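Local coordinates for haloacid dehalogenase-like hydrolase (Bacteroides thetaiotaomicron, PDB 2RBK), which probably acts as a magnesium-dependent phosphatase of the haloacid dehalogenase (HAD) superfamily, passing through a trigonal-bipyramidal phosphoryl-transfer state, at residues Thr187-Ile192 against Leu219-Ile224; Ala4-Ile9 against Asp193-His198. All coordinates share one frame; numbering follows the deposited sequence. Where two conformers were deposited one is given.

Interaction 1 of 2, residues Thr187-Ile192 against Leu219-Ile224. With VN4 (oxido(dioxo)vanadium), chain C.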
# COMPACT_ATOMS: atom_id res chain seq x y z
N THR A 187 -2.46 5.96 7.45
CA THR A 187 -2.94 5.67 6.12
C THR A 187 -1.97 6.26 5.11
O THR A 187 -1.05 7.01 5.50
CB THR A 187 -4.36 6.21 5.79
OG1 THR A 187 -4.28 7.58 5.61
CG2 THR A 187 -5.33 5.90 6.93
N LYS A 188 -2.17 6.00 3.84
CA LYS A 188 -1.23 6.58 2.87
C LYS A 188 -1.20 8.10 2.91
O LYS A 188 -0.18 8.69 2.51
CB LYS A 188 -1.52 6.03 1.49
CG LYS A 188 -1.25 4.56 1.32
CD LYS A 188 -1.64 4.04 -0.02
CE LYS A 188 -1.53 2.51 -0.08
NZ LYS A 188 -1.68 1.98 -1.47
N GLN A 189 -2.28 8.74 3.32
CA GLN A 189 -2.28 10.20 3.49
C GLN A 189 -1.21 10.66 4.45
O GLN A 189 -0.53 11.68 4.24
CB GLN A 189 -3.66 10.70 3.97
CG GLN A 189 -3.80 11.95 4.74
CD GLN A 189 -5.22 12.38 4.99
OE1 GLN A 189 -6.15 11.66 4.60
NE2 GLN A 189 -5.44 13.57 5.56
N LYS A 190 -1.06 9.95 5.60
CA LYS A 190 0.02 10.23 6.56
C LYS A 190 1.35 10.08 5.89
O LYS A 190 2.29 10.87 6.10
CB LYS A 190 -0.08 9.26 7.75
CG LYS A 190 1.09 9.25 8.73
CD LYS A 190 1.31 10.54 9.41
CE LYS A 190 2.20 10.35 10.66
NZ LYS A 190 2.54 11.65 11.33
N GLY A 191 1.50 9.03 5.06
CA GLY A 191 2.74 8.83 4.34
C GLY A 191 3.09 10.03 3.44
O GLY A 191 4.23 10.46 3.43
N ILE A 192 2.09 10.54 2.72
CA ILE A 192 2.35 11.71 1.90
C ILE A 192 2.86 12.85 2.74
O ILE A 192 3.83 13.51 2.42
CB ILE A 192 1.08 12.14 1.11
CG1 ILE A 192 0.82 11.13 -0.01
CG2 ILE A 192 1.23 13.56 0.59
CD1 ILE A 192 -0.38 11.42 -0.89
N LEU A 219 -5.95 9.73 -2.48
CA LEU A 219 -6.59 10.31 -3.67
C LEU A 219 -7.27 11.64 -3.29
O LEU A 219 -7.23 12.58 -4.07
CB LEU A 219 -7.57 9.34 -4.29
CG LEU A 219 -6.91 8.14 -4.98
CD1 LEU A 219 -7.90 7.05 -5.34
CD2 LEU A 219 -6.16 8.55 -6.22
N ARG A 220 -7.91 11.67 -2.12
CA ARG A 220 -8.56 12.88 -1.65
C ARG A 220 -7.54 13.90 -1.17
O ARG A 220 -7.74 15.11 -1.32
CB ARG A 220 -9.60 12.53 -0.58
CG ARG A 220 -10.81 11.80 -1.13
CD ARG A 220 -11.99 11.74 -0.16
NE ARG A 220 -13.11 11.00 -0.72
CZ ARG A 220 -14.00 11.35 -1.63
NH1 ARG A 220 -13.90 12.60 -2.14
NH2 ARG A 220 -14.96 10.53 -2.04
N HIS A 221 -6.46 13.46 -0.52
CA HIS A 221 -5.53 14.34 0.15
C HIS A 221 -4.54 15.00 -0.76
O HIS A 221 -4.20 16.20 -0.58
CB HIS A 221 -4.80 13.55 1.24
CG HIS A 221 -3.91 14.37 2.14
ND1 HIS A 221 -4.42 15.38 2.92
CD2 HIS A 221 -2.57 14.21 2.41
CE1 HIS A 221 -3.37 15.85 3.62
NE2 HIS A 221 -2.29 15.17 3.35
N ALA A 222 -4.01 14.28 -1.74
CA ALA A 222 -3.11 14.87 -2.71
C ALA A 222 -3.83 15.99 -3.47
O ALA A 222 -5.05 16.01 -3.58
CB ALA A 222 -2.60 13.82 -3.68
N ALA A 223 -3.05 16.95 -4.01
CA ALA A 223 -3.68 18.01 -4.78
C ALA A 223 -4.48 17.46 -5.95
O ALA A 223 -5.58 17.96 -6.27
CB ALA A 223 -2.66 19.05 -5.21
N ILE A 224 -3.93 16.46 -6.62
CA ILE A 224 -4.56 15.80 -7.76
C ILE A 224 -4.51 14.32 -7.48
O ILE A 224 -3.40 13.77 -7.31
CB ILE A 224 -3.90 16.15 -9.08
CG1 ILE A 224 -3.95 17.66 -9.36
CG2 ILE A 224 -4.55 15.33 -10.21
CD1 ILE A 224 -3.06 18.12 -10.49
V VN4 C . -1.06 -1.32 -3.07
O1 VN4 C . 0.52 -1.45 -3.58
O2 VN4 C . -2.38 -1.95 -4.05
O3 VN4 C . -1.58 -1.13 -1.31
O HOH W 1 -0.56 -3.22 -2.26

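Interaction 2 of 2, residues Ala4-Ile9 against Asp193-His198. With MG (magnesium ion), chain B; VN4 (oxido(dioxo)vanadium), chain C.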
# COMPACT_ATOMS: atom_id res chain seq x y z
N ALA A 4 5.75 16.08 -6.66
CA ALA A 4 5.84 14.76 -6.03
C ALA A 4 4.71 13.87 -6.55
O ALA A 4 3.55 14.29 -6.52
CB ALA A 4 5.78 14.86 -4.54
N LEU A 5 5.07 12.70 -7.01
CA LEU A 5 4.13 11.67 -7.49
C LEU A 5 4.12 10.53 -6.49
O LEU A 5 5.19 10.06 -6.06
CB LEU A 5 4.59 11.12 -8.82
CG LEU A 5 4.88 12.15 -9.94
CD1 LEU A 5 5.31 11.43 -11.19
CD2 LEU A 5 3.68 13.05 -10.19
N PHE A 6 2.94 10.04 -6.13
CA PHE A 6 2.77 8.95 -5.20
C PHE A 6 2.00 7.82 -5.88
O PHE A 6 0.84 8.01 -6.23
CB PHE A 6 1.99 9.40 -3.95
CG PHE A 6 2.77 10.44 -3.19
CD1 PHE A 6 2.63 11.80 -3.41
CD2 PHE A 6 3.68 10.03 -2.21
CE1 PHE A 6 3.39 12.71 -2.71
CE2 PHE A 6 4.45 10.94 -1.51
CZ PHE A 6 4.27 12.29 -1.76
N PHE A 7 2.66 6.68 -6.04
CA PHE A 7 2.08 5.54 -6.77
C PHE A 7 1.82 4.37 -5.83
O PHE A 7 2.74 3.82 -5.23
CB PHE A 7 3.02 5.05 -7.83
CG PHE A 7 3.27 6.02 -8.95
CD1 PHE A 7 4.38 6.83 -8.97
CD2 PHE A 7 2.36 6.14 -10.00
CE1 PHE A 7 4.61 7.72 -10.00
CE2 PHE A 7 2.59 7.04 -11.02
CZ PHE A 7 3.71 7.83 -11.03
N ASP A 8 0.55 3.93 -5.79
CA ASP A 8 0.27 2.58 -5.34
C ASP A 8 0.98 1.59 -6.24
O ASP A 8 1.28 1.87 -7.39
CB ASP A 8 -1.23 2.36 -5.38
CG ASP A 8 -1.68 1.00 -5.01
OD1 ASP A 8 -2.47 0.41 -5.78
OD2 ASP A 8 -1.25 0.50 -3.93
N ILE A 9 1.24 0.38 -5.71
CA ILE A 9 1.88 -0.65 -6.53
C ILE A 9 0.78 -1.52 -7.19
O ILE A 9 0.63 -1.49 -8.42
CB ILE A 9 2.85 -1.56 -5.76
CG1 ILE A 9 3.96 -0.76 -5.10
CG2 ILE A 9 3.37 -2.62 -6.68
CD1 ILE A 9 4.82 -1.60 -4.16
N ASP A 193 2.19 13.09 3.88
CA ASP A 193 2.59 14.20 4.74
C ASP A 193 4.03 14.05 5.20
O ASP A 193 4.77 15.02 5.24
CB ASP A 193 1.67 14.27 5.95
CG ASP A 193 0.27 14.75 5.63
OD1 ASP A 193 0.10 15.33 4.52
OD2 ASP A 193 -0.59 14.54 6.51
N GLU A 194 4.43 12.84 5.55
CA GLU A 194 5.81 12.61 6.03
C GLU A 194 6.82 12.80 4.93
O GLU A 194 7.85 13.43 5.12
CB GLU A 194 5.90 11.23 6.68
CG GLU A 194 5.07 11.12 7.96
CD GLU A 194 5.55 12.03 9.06
OE1 GLU A 194 6.78 12.30 9.11
OE2 GLU A 194 4.71 12.48 9.88
N ILE A 195 6.54 12.27 3.74
CA ILE A 195 7.47 12.42 2.64
C ILE A 195 7.62 13.90 2.26
O ILE A 195 8.74 14.38 2.09
CB ILE A 195 7.01 11.61 1.43
CG1 ILE A 195 7.17 10.08 1.67
CG2 ILE A 195 7.66 12.06 0.12
CD1 ILE A 195 8.60 9.58 1.61
N ILE A 196 6.51 14.62 2.12
CA ILE A 196 6.65 15.99 1.65
C ILE A 196 7.32 16.86 2.74
O ILE A 196 8.03 17.79 2.36
CB ILE A 196 5.33 16.59 1.12
CG1 ILE A 196 4.30 16.86 2.20
CG2 ILE A 196 4.83 15.75 -0.03
CD1 ILE A 196 2.99 17.41 1.65
N ARG A 197 7.09 16.56 4.01
CA ARG A 197 7.80 17.24 5.13
C ARG A 197 9.28 17.09 4.91
O ARG A 197 10.06 18.05 5.06
CB ARG A 197 7.37 16.61 6.47
CG ARG A 197 8.08 17.04 7.72
CD ARG A 197 7.76 16.27 8.99
NE ARG A 197 8.13 14.85 8.89
CZ ARG A 197 9.34 14.40 8.95
NH1 ARG A 197 10.35 15.26 9.13
NH2 ARG A 197 9.60 13.07 8.83
N HIS A 198 9.76 15.88 4.56
CA HIS A 198 11.18 15.65 4.39
C HIS A 198 11.79 16.44 3.24
O HIS A 198 12.93 16.91 3.30
CB HIS A 198 11.37 14.14 4.20
CG HIS A 198 12.77 13.72 4.07
ND1 HIS A 198 13.58 13.54 5.17
CD2 HIS A 198 13.54 13.39 2.99
CE1 HIS A 198 14.75 13.14 4.75
NE2 HIS A 198 14.78 13.05 3.44
MG MG B . -3.70 -1.20 -5.42
V VN4 C . -1.06 -1.32 -3.07
O1 VN4 C . 0.52 -1.45 -3.58
O2 VN4 C . -2.38 -1.95 -4.05
O3 VN4 C . -1.58 -1.13 -1.31
O HOH W 2 -4.66 -0.13 -3.89
O HOH W 3 -5.04 -2.80 -5.41
O HOH W 1 -0.56 -3.22 -2.26

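Interaction 1 of 2, residues Thr187-Ile192 against Leu219-Ile224
K188 NZ, gripped by the vanadate, D215 and the carbonyl of A42, heads the helix that carries Q189 and I192 onto H221 and A222. In the Rossmann-like core of this HAD enzyme, helix 188-199 brings the lysine to the phosphoryl-binding pocket while its flank packs against the end of helix 216-221. K188 NZ donates to VN4 O3 over 3.1 Å, and the side chain runs extended from CG onward to get there. T187 sits at the N-cap, where a weak bond of 3.3 Å runs from Q189 N to T187 OG1; that hydroxyl is also hydrogen-bonded to S217 OG, a further tie to helix 216-221.

The contact itself centres on the imidazole of H221. Q189 stretches across it with CG anti to its backbone N (chi1 155°), and the aliphatic part makes a CH-pi contact: Q189 CG stands 3.6 Å from the centroid of the H221 ring, over the face. Farther out, the amide of Q189 stacks on the same ring with the planes 20° apart. Q189 NE2 comes within 3.4 Å of H221 ND1, yet it lies over the ring face and the angle is too poor for a hydrogen bond. The strong polar partner of H221 is D193, which is bonded to NE2 and so fixes the rotation of the ring beneath the glutamine. One turn along the helix, I192 reaches the same neighbour obliquely, with I192 CG2 4.3 Å from H221 CD2. Its other branch extends to the first residue beyond helix 216-221, where I192 CD1 meets A222 CB at 4.3 Å.

Interaction 2 of 2, residues Ala4-Ile9 against Asp193-His198
The F6 ring turns its edge to helix 188-199, with F6 CE2 3.8 Å from I195 CG2 and F6 CZ 3.9 Å from I196 CG2, while I192 of the same helix lies over one face. The ring of F40 also meets it, the two planes about 20° apart. I195 points CG2 at the ring by holding it anti to the backbone N, with CG1 beside that nitrogen (chi1 -71°). An alanine in place of F6 would remove the whole ring and is likely to leave the CG2 methyls of I195 and I196 facing a gap between helix and sheet.

Farther round the helix, the guanidinium of R197 grips E194 side-on: R197 NE and NH2 both donate to E194 OE1, each at 2.9 Å, and the second carboxylate oxygen pairs with K190.

Beyond F6, the chain leaves the strand at D8. There D8 OD1 binds the magnesium ion at 2.1 Å and D8 OD2 binds the vanadium at 2.0 Å, consistent with the role of the HAD nucleophile, the first aspartate of a DxDx(T/V) motif. I9 N donates to VN4 O1.

Strand 4-7 runs parallel to its two neighbours, 38-42 and 206-210. The helix covers all three, since I195 touches F40 and I196 touches T206 on those flanking strands.

How the interactions relate
Interactions 1 and 2 share helix 188-199, and their centres lie 8 Å apart. I192 belongs to both packing layers: its CG1 stands 3.8 Å from F6 CD2, over the ring. A polar tie joins them too, a probable hydrogen bond of 2.7 Å between H221 NE2 and D193 OD1. The two converge at the vanadate. K188 comes from the start of the helix and D8 from the end of the strand, with K188 NZ 2.9 Å from D8 OD2. Vanadium lies between D8 OD2 and water 1, 2.1 Å away, at opposite apices, as expected for a mimic of the trigonal-bipyramidal phosphoryl-transfer state.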